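Long-range contacts in glutathione peroxidase-like protein (Trypanosoma brucei, PDB 3DWV), which probably reduces hydroperoxides as a glutathione peroxidase-type, tryparedoxin-dependent peroxidase with a thioredoxin-like fold: residues A[48-53]-A[152-157]; A[42-47]-A[79-84]. The protein carries 1 engineered substitution. All coordinates share one frame; numbering follows the deposited sequence.

In the fold
Both contacts reach the central sheet of the thioredoxin-like fold, whose strands run in the order 81-86, 49-54, 152-155, 161-165. Contact 1 pairs the two inner strands in antiparallel fashion. Contact 2 packs the loop before strand 49-54 against the outer strand 81-86, which runs parallel to 49-54. Their centres lie about 8 Å apart, and their segments alternate along the chain as 42-47, 48-53, 79-84, 152-157. Strand 49-54 is flanked by 81-86 and 152-155, and the loop before it adds a further contact to 81-86. The contacts also meet directly, for Arg-157 O lies in probable hydrogen-bonding range of Gly-46 N. Neither reaches the Cys-58–Cys-106 disulfide; strand 49-54 leads on toward Cys-58, the predicted active-site residue.

Contact 1 of 2, residues A[48-53]-A[152-157]; sequences PLLIYN and SFLIDR
A chi1 of -72° puts Tyr-52 CG beside its backbone N, and one face of the ring lies under Ser-152 CB, which sits 3.6 Å from the ring centroid. That CH-pi contact comes almost straight down on the face, 8° off the ring normal. It lies in the middle of the thioredoxin-like sheet, where strands 49-53 and 152-155 run antiparallel. On the sheet face that carries Leu-49, Ile-51, Phe-153 and Ile-155, Leu-49 has CG between the backbone N and the carbonyl carbon (chi1 62°), where CG itself lies near Ile-155 CB and CG1. Leu-49 CD2 packs 3.7 Å from Ile-155 CB and also touches CG2 of that residue. Ile-155 also meets Ile-51, whose CD1 comes to 4.0 Å from Ile-155 CG1, so the branched isoleucine is packed by two residues of the neighbouring strand. Phe-153 turns a ring edge toward Ile-51 O. Back on the tyrosine side, Leu-50 lays CD2 4.0 Å from Leu-154 CB. Helix 171-181 packs on this face, Lys-177 touching Leu-154, while Phe-165 of the next strand touches both Leu-154 and Ser-152.

The backbone joins the strands through two hydrogen-bonded pairs, Leu-49 with Ile-155 and Ile-51 with Phe-153, each closed by two bonds. In the first, Ile-155 N to Leu-49 O is 2.9 Å and the return bond from Leu-49 N to Ile-155 O is longer, at 3.2 Å. These four bonds satisfy the N-H and C=O groups of the paired residues, while Leu-50 and Tyr-52 turn theirs to strand 81-86. Phe-153 O has a second partner: besides accepting from Ile-51 N at 2.8 Å, it receives a CA-H...O contact from Leu-50 CA at 3.4 Å.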
ATOM      1  N   PRO A  48       1.584  14.427   0.368  1.00 15.15           N
ATOM      2  CA  PRO A  48       1.981  13.086  -0.087  1.00 15.23           C
ATOM      3  C   PRO A  48       1.414  12.007   0.812  1.00 13.36           C
ATOM      4  O   PRO A  48       0.912  12.280   1.906  1.00 19.06           O
ATOM      5  CB  PRO A  48       3.513  13.146  -0.019  1.00 14.89           C
ATOM      6  CG  PRO A  48       3.825  14.195   1.005  1.00 18.91           C
ATOM      7  CD  PRO A  48       2.683  15.182   0.982  1.00 18.90           C
ATOM      8  N   LEU A  49       1.487  10.756   0.337  1.00 11.98           N
ATOM      9  CA  LEU A  49       1.033   9.657   1.150  1.00 12.80           C
ATOM     10  C   LEU A  49       1.769   8.391   0.699  1.00 13.05           C
ATOM     11  O   LEU A  49       2.367   8.363  -0.378  1.00 11.73           O
ATOM     12  CB  LEU A  49      -0.480   9.495   1.131  1.00 14.71           C
ATOM     13  CG  LEU A  49      -1.202   9.181  -0.177  1.00 13.92           C
ATOM     14  CD1 LEU A  49      -2.495   8.424   0.129  1.00 14.25           C
ATOM     15  CD2 LEU A  49      -1.533  10.426  -1.006  1.00 13.83           C
ATOM     16  N   LEU A  50       1.725   7.363   1.538  1.00 11.20           N
ATOM     17  CA  LEU A  50       2.301   6.071   1.230  1.00 11.61           C
ATOM     18  C   LEU A  50       1.193   5.013   1.261  1.00 12.98           C
ATOM     19  O   LEU A  50       0.486   5.028   2.276  1.00 15.07           O
ATOM     20  CB  LEU A  50       3.302   5.641   2.300  1.00 13.02           C
ATOM     21  CG  LEU A  50       4.787   5.764   2.070  1.00 17.64           C
ATOM     22  CD1 LEU A  50       5.509   5.173   3.281  1.00 14.33           C
ATOM     23  CD2 LEU A  50       5.241   5.127   0.767  1.00 15.47           C
ATOM     24  N   ILE A  51       1.117   4.197   0.205  1.00 10.10           N
ATOM     25  CA  ILE A  51       0.069   3.166   0.172  1.00  8.77           C
ATOM     26  C   ILE A  51       0.711   1.790   0.177  1.00  8.60           C
ATOM     27  O   ILE A  51       1.425   1.408  -0.755  1.00  8.03           O
ATOM     28  CB  ILE A  51      -0.869   3.314  -1.027  1.00  9.62           C
ATOM     29  CG1 ILE A  51      -1.506   4.722  -1.063  1.00 11.39           C
ATOM     30  CG2 ILE A  51      -1.915   2.199  -1.013  1.00 11.35           C
ATOM     31  CD1 ILE A  51      -2.399   4.908  -2.309  1.00 18.20           C
ATOM     32  N   TYR A  52       0.429   1.100   1.294  1.00  9.09           N
ATOM     33  CA  TYR A  52       0.882  -0.260   1.458  1.00 10.45           C
ATOM     34  C   TYR A  52      -0.166  -1.349   1.235  1.00  9.88           C
ATOM     35  O   TYR A  52      -1.326  -1.094   1.604  1.00 10.25           O
ATOM     36  CB  TYR A  52       1.328  -0.427   2.904  1.00 12.39           C
ATOM     37  CG  TYR A  52       2.609   0.219   3.351  1.00 11.44           C
ATOM     38  CD1 TYR A  52       2.676   1.535   3.762  1.00 12.24           C
ATOM     39  CD2 TYR A  52       3.787  -0.540   3.377  1.00 11.27           C
ATOM     40  CE1 TYR A  52       3.888   2.098   4.180  1.00 15.42           C
ATOM     41  CE2 TYR A  52       4.978   0.014   3.804  1.00 14.08           C
ATOM     42  CZ  TYR A  52       5.035   1.327   4.197  1.00 14.93           C
ATOM     43  OH  TYR A  52       6.228   1.877   4.624  1.00 13.01           O
ATOM     44  N   ASN A  53       0.219  -2.487   0.678  1.00  9.85           N
ATOM     45  CA  ASN A  53      -0.620  -3.694   0.781  1.00  9.84           C
ATOM     46  C   ASN A  53      -0.206  -4.492   2.019  1.00  8.05           C
ATOM     47  O   ASN A  53       0.985  -4.555   2.311  1.00 10.54           O
ATOM     48  CB  ASN A  53      -0.546  -4.569  -0.480  1.00  8.52           C
ATOM     49  CG  ASN A  53       0.872  -5.064  -0.776  1.00 10.35           C
ATOM     50  OD1 ASN A  53       1.691  -4.253  -1.216  1.00 13.25           O
ATOM     51  ND2 ASN A  53       1.202  -6.338  -0.577  1.00 12.11           N
ATOM     52  N   SER A 152       5.089  -0.814  -0.921  1.00  8.64           N
ATOM     53  CA  SER A 152       4.381   0.472  -0.889  0.50  9.09           C
ATOM     54  C   SER A 152       4.638   1.283  -2.155  1.00 11.35           C
ATOM     55  O   SER A 152       5.622   1.059  -2.881  1.00 14.84           O
ATOM     56  CB  SER A 152       4.764   1.324   0.326  0.50  9.33           C
ATOM     57  OG  SER A 152       6.147   1.588   0.426  0.50  3.43           O
ATOM     58  N   PHE A 153       3.692   2.226  -2.330  1.00 10.90           N
ATOM     59  CA  PHE A 153       3.817   3.234  -3.343  1.00  8.89           C
ATOM     60  C   PHE A 153       3.797   4.609  -2.678  1.00  9.56           C
ATOM     61  O   PHE A 153       2.900   4.911  -1.897  1.00  9.50           O
ATOM     62  CB  PHE A 153       2.695   3.189  -4.381  1.00  9.18           C
ATOM     63  CG  PHE A 153       2.700   1.858  -5.151  1.00 12.35           C
ATOM     64  CD1 PHE A 153       2.059   0.728  -4.626  1.00 10.96           C
ATOM     65  CD2 PHE A 153       3.368   1.824  -6.380  1.00 12.35           C
ATOM     66  CE1 PHE A 153       2.106  -0.429  -5.388  1.00 10.58           C
ATOM     67  CE2 PHE A 153       3.421   0.644  -7.106  1.00 12.31           C
ATOM     68  CZ  PHE A 153       2.810  -0.480  -6.575  1.00 12.16           C
ATOM     69  N   LEU A 154       4.803   5.421  -3.003  1.00  9.63           N
ATOM     70  CA  LEU A 154       4.803   6.826  -2.604  1.00 12.11           C
ATOM     71  C   LEU A 154       4.056   7.676  -3.643  1.00 11.37           C
ATOM     72  O   LEU A 154       4.344   7.591  -4.844  1.00 12.20           O
ATOM     73  CB  LEU A 154       6.217   7.333  -2.457  1.00 12.76           C
ATOM     74  CG  LEU A 154       6.407   8.728  -1.893  1.00 12.93           C
ATOM     75  CD1 LEU A 154       5.888   8.936  -0.479  1.00 16.52           C
ATOM     76  CD2 LEU A 154       7.914   9.033  -1.897  1.00 14.97           C
ATOM     77  N   ILE A 155       3.093   8.433  -3.150  1.00 10.97           N
ATOM     78  CA  ILE A 155       2.187   9.231  -3.963  1.00 10.80           C
ATOM     79  C   ILE A 155       2.496  10.723  -3.749  1.00 11.81           C
ATOM     80  O   ILE A 155       2.652  11.150  -2.572  1.00 13.75           O
ATOM     81  CB  ILE A 155       0.749   8.944  -3.516  1.00 11.53           C
ATOM     82  CG1 ILE A 155       0.434   7.435  -3.403  1.00 12.40           C
ATOM     83  CG2 ILE A 155      -0.211   9.701  -4.422  1.00 10.71           C
ATOM     84  CD1 ILE A 155       0.695   6.624  -4.657  1.00 11.91           C
ATOM     85  N   ASP A 156       2.590  11.525  -4.797  1.00 13.91           N
ATOM     86  CA  ASP A 156       2.911  12.957  -4.602  1.00 14.98           C
ATOM     87  C   ASP A 156       1.678  13.778  -4.243  1.00 15.86           C
ATOM     88  O   ASP A 156       0.585  13.234  -4.062  1.00 15.63           O
ATOM     89  CB  ASP A 156       3.705  13.468  -5.801  1.00 17.86           C
ATOM     90  CG  ASP A 156       2.927  13.664  -7.076  1.00 20.02           C
ATOM     91  OD1 ASP A 156       1.682  13.599  -7.034  1.00 20.39           O
ATOM     92  OD2 ASP A 156       3.502  13.889  -8.187  1.00 18.80           O
ATOM     93  N   ARG A 157       1.841  15.100  -4.120  1.00 19.50           N
ATOM     94  CA  ARG A 157       0.835  16.083  -3.804  1.00 21.26           C
ATOM     95  C   ARG A 157      -0.348  16.084  -4.774  1.00 18.26           C
ATOM     96  O   ARG A 157      -1.441  16.491  -4.338  1.00 20.39           O
ATOM     97  CB  ARG A 157       1.382  17.526  -3.765  1.00 23.98           C
ATOM     98  CG  ARG A 157       2.758  17.724  -3.158  1.00 34.62           C
ATOM     99  CD  ARG A 157       3.171  19.176  -2.933  1.00 42.67           C
ATOM    100  NE  ARG A 157       4.589  19.485  -3.013  1.00 52.68           N
ATOM    101  CZ  ARG A 157       5.413  20.170  -2.238  1.00 47.86           C
ATOM    102  NH1 ARG A 157       5.012  20.756  -1.114  1.00 45.21           N
ATOM    103  NH2 ARG A 157       6.713  20.310  -2.550  1.00 46.34           N
TER

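Contact 2 of 2, residues A[42-47]-A[79-84]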
ATOM      1  N   VAL A  42      -9.966  11.571  -1.652  1.00 22.80           N
ATOM      2  CA  VAL A  42      -9.469  12.879  -2.092  1.00 20.99           C
ATOM      3  C   VAL A  42      -9.153  13.786  -0.914  1.00 19.82           C
ATOM      4  O   VAL A  42      -8.473  14.841  -1.079  1.00 21.12           O
ATOM      5  CB  VAL A  42     -10.503  13.512  -3.037  1.00 24.10           C
ATOM      6  CG1 VAL A  42     -11.587  14.164  -2.204  1.00 26.97           C
ATOM      7  CG2 VAL A  42      -9.860  14.523  -3.991  1.00 25.81           C
ATOM      8  N   GLN A  43      -9.578  13.442   0.308  1.00 18.69           N
ATOM      9  CA  GLN A  43      -9.208  14.270   1.471  1.00 22.27           C
ATOM     10  C   GLN A  43      -7.690  14.406   1.570  1.00 19.43           C
ATOM     11  O   GLN A  43      -7.183  15.436   2.017  1.00 26.29           O
ATOM     12  CB  GLN A  43      -9.768  13.718   2.773  1.00 22.16           C
ATOM     13  CG  GLN A  43      -9.018  12.538   3.393  1.00 23.29           C
ATOM     14  CD  GLN A  43      -9.728  12.028   4.632  1.00 26.97           C
ATOM     15  OE1 GLN A  43      -9.633  12.593   5.732  1.00 36.29           O
ATOM     16  NE2 GLN A  43     -10.482  10.928   4.494  1.00 27.17           N
ATOM     17  N   HIS A  44      -6.979  13.374   1.106  1.00 16.90           N
ATOM     18  CA  HIS A  44      -5.532  13.336   1.154  1.00 16.78           C
ATOM     19  C   HIS A  44      -4.859  14.079   0.023  1.00 17.74           C
ATOM     20  O   HIS A  44      -3.625  14.171   0.052  1.00 23.96           O
ATOM     21  CB  HIS A  44      -5.051  11.862   1.192  1.00 15.54           C
ATOM     22  CG  HIS A  44      -5.677  11.122   2.342  1.00 18.73           C
ATOM     23  ND1 HIS A  44      -5.509  11.486   3.668  1.00 18.68           N
ATOM     24  CD2 HIS A  44      -6.500  10.045   2.344  1.00 17.04           C
ATOM     25  CE1 HIS A  44      -6.197  10.643   4.437  1.00 18.67           C
ATOM     26  NE2 HIS A  44      -6.808   9.759   3.656  1.00 17.73           N
ATOM     27  N   LYS A  45      -5.594  14.617  -0.955  1.00 18.73           N
ATOM     28  CA  LYS A  45      -4.926  15.317  -2.054  1.00 19.45           C
ATOM     29  C   LYS A  45      -4.224  16.588  -1.598  1.00 20.46           C
ATOM     30  O   LYS A  45      -4.740  17.328  -0.720  1.00 19.65           O
ATOM     31  CB  LYS A  45      -6.034  15.563  -3.092  1.00 18.88           C
ATOM     32  CG  LYS A  45      -5.547  16.285  -4.341  1.00 21.43           C
ATOM     33  CD  LYS A  45      -6.740  16.569  -5.256  1.00 25.06           C
ATOM     34  CE  LYS A  45      -6.335  16.910  -6.665  1.00 24.55           C
ATOM     35  NZ  LYS A  45      -7.409  16.624  -7.651  1.00 37.28           N
ATOM     36  N   GLY A  46      -3.042  16.931  -2.112  1.00 19.02           N
ATOM     37  CA  GLY A  46      -2.372  18.155  -1.656  1.00 20.69           C
ATOM     38  C   GLY A  46      -1.209  17.893  -0.712  1.00 24.05           C
ATOM     39  O   GLY A  46      -0.366  18.750  -0.389  1.00 25.17           O
ATOM     40  N   SER A  47      -1.133  16.662  -0.218  1.00 20.71           N
ATOM     41  CA  SER A  47      -0.081  16.203   0.658  1.00 17.18           C
ATOM     42  C   SER A  47       0.336  14.821   0.177  1.00 15.45           C
ATOM     43  O   SER A  47      -0.517  14.127  -0.367  1.00 14.22           O
ATOM     44  CB  SER A  47      -0.594  16.069   2.089  1.00 24.10           C
ATOM     45  OG  SER A  47      -0.694  17.350   2.673  1.00 26.99           O
ATOM     46  N   GLY A  79       0.834  16.692   7.285  0.50 24.18           N
ATOM     47  CA  GLY A  79      -0.269  16.362   6.417  0.50 22.72           C
ATOM     48  C   GLY A  79      -0.283  14.984   5.794  0.50 20.76           C
ATOM     49  O   GLY A  79      -1.202  14.472   5.155  0.50 17.48           O
ATOM     50  N   PHE A  80       0.784  14.239   5.933  1.00 18.08           N
ATOM     51  CA  PHE A  80       1.084  12.952   5.383  1.00 13.24           C
ATOM     52  C   PHE A  80       0.133  11.876   5.877  1.00 13.80           C
ATOM     53  O   PHE A  80      -0.398  11.962   6.993  1.00 17.54           O
ATOM     54  CB  PHE A  80       2.520  12.630   5.784  1.00 15.13           C
ATOM     55  CG  PHE A  80       3.052  11.259   5.383  1.00 14.50           C
ATOM     56  CD1 PHE A  80       3.349  10.944   4.067  1.00 14.06           C
ATOM     57  CD2 PHE A  80       3.271  10.306   6.374  1.00 14.66           C
ATOM     58  CE1 PHE A  80       3.877   9.711   3.738  1.00 12.94           C
ATOM     59  CE2 PHE A  80       3.800   9.084   6.073  1.00 10.76           C
ATOM     60  CZ  PHE A  80       4.126   8.795   4.758  1.00 12.49           C
ATOM     61  N   THR A  81      -0.128  10.834   5.073  1.00 13.29           N
ATOM     62  CA  THR A  81      -0.824   9.676   5.703  1.00 13.73           C
ATOM     63  C   THR A  81      -0.258   8.399   5.096  1.00 12.17           C
ATOM     64  O   THR A  81       0.409   8.433   4.053  1.00 12.98           O
ATOM     65  CB  THR A  81      -2.352   9.751   5.647  1.00 14.81           C
ATOM     66  OG1 THR A  81      -2.949   8.780   6.564  1.00 16.77           O
ATOM     67  CG2 THR A  81      -2.869   9.432   4.248  1.00 17.54           C
ATOM     68  N   VAL A  82      -0.510   7.300   5.799  1.00 13.08           N
ATOM     69  CA  VAL A  82      -0.229   5.956   5.282  1.00  9.43           C
ATOM     70  C   VAL A  82      -1.580   5.270   5.144  1.00  9.31           C
ATOM     71  O   VAL A  82      -2.356   5.343   6.133  1.00 12.54           O
ATOM     72  CB  VAL A  82       0.686   5.214   6.269  1.00 13.29           C
ATOM     73  CG1 VAL A  82       0.754   3.744   5.913  1.00 13.68           C
ATOM     74  CG2 VAL A  82       2.049   5.913   6.299  1.00 15.02           C
ATOM     75  N   LEU A  83      -1.871   4.622   4.018  1.00 10.11           N
ATOM     76  CA  LEU A  83      -3.093   3.850   3.894  1.00 11.24           C
ATOM     77  C   LEU A  83      -2.749   2.382   3.667  1.00 11.69           C
ATOM     78  O   LEU A  83      -1.831   2.135   2.854  1.00 13.11           O
ATOM     79  CB  LEU A  83      -3.906   4.297   2.676  1.00 11.44           C
ATOM     80  CG  LEU A  83      -4.349   5.761   2.667  1.00 11.50           C
ATOM     81  CD1 LEU A  83      -5.174   6.046   1.414  1.00 20.85           C
ATOM     82  CD2 LEU A  83      -5.226   6.099   3.867  1.00 14.04           C
ATOM     83  N   ALA A  84      -3.467   1.452   4.298  1.00 10.64           N
ATOM     84  CA  ALA A  84      -3.158   0.038   4.136  1.00  9.80           C
ATOM     85  C   ALA A  84      -4.315  -0.715   3.451  1.00  9.10           C
ATOM     86  O   ALA A  84      -5.420  -0.644   3.943  1.00 10.38           O
ATOM     87  CB  ALA A  84      -2.848  -0.642   5.480  1.00 12.23           C
TER
HETATM   88  O   HOH W   1      -3.507  13.290   4.354  1.00 25.88           O
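His-44 and Thr-81 cross at about a right angle, the threonine methyl CG2 lying over one face of the imidazole, 3.6 Å from its centroid. This CH-pi contact lies at the border of the thioredoxin-like sheet, where a 3-10 segment and a type II turn lead into strand 49-54 and set His-44 against the Thr-81 and Leu-83 side chains of the outermost strand 81-86. The methyl is displaced toward the ND1–CE1 side of the ring, and Thr-81 CG2 to His-44 ND1 is 3.4 Å. Gln-43 CG rests over the centre of the opposite face, so the imidazole is sandwiched between two aliphatic groups. Leu-83 reaches it from an oblique direction, CD2 lying 4.0 Å from His-44 NE2.

Both ring nitrogens are engaged, which should fix the rotation of the ring. His-44 NE2 is hydrogen-bonded to Tyr-39 OH. A water lies in the ring plane, 2.8 Å from His-44 ND1, and it donates to Gly-79 O at 2.7 Å. Gly-79 is modelled in two conformers, and the bridge is described for one of them.

The turn runs from His-44 to Ser-47, with Gly-46 at the third position, where phi of 104° suits a glycine. It brings Ser-47 round to the start of the opposing segment, where, for that same conformer, Ser-47 CB packs 3.5 Å from Gly-79 O.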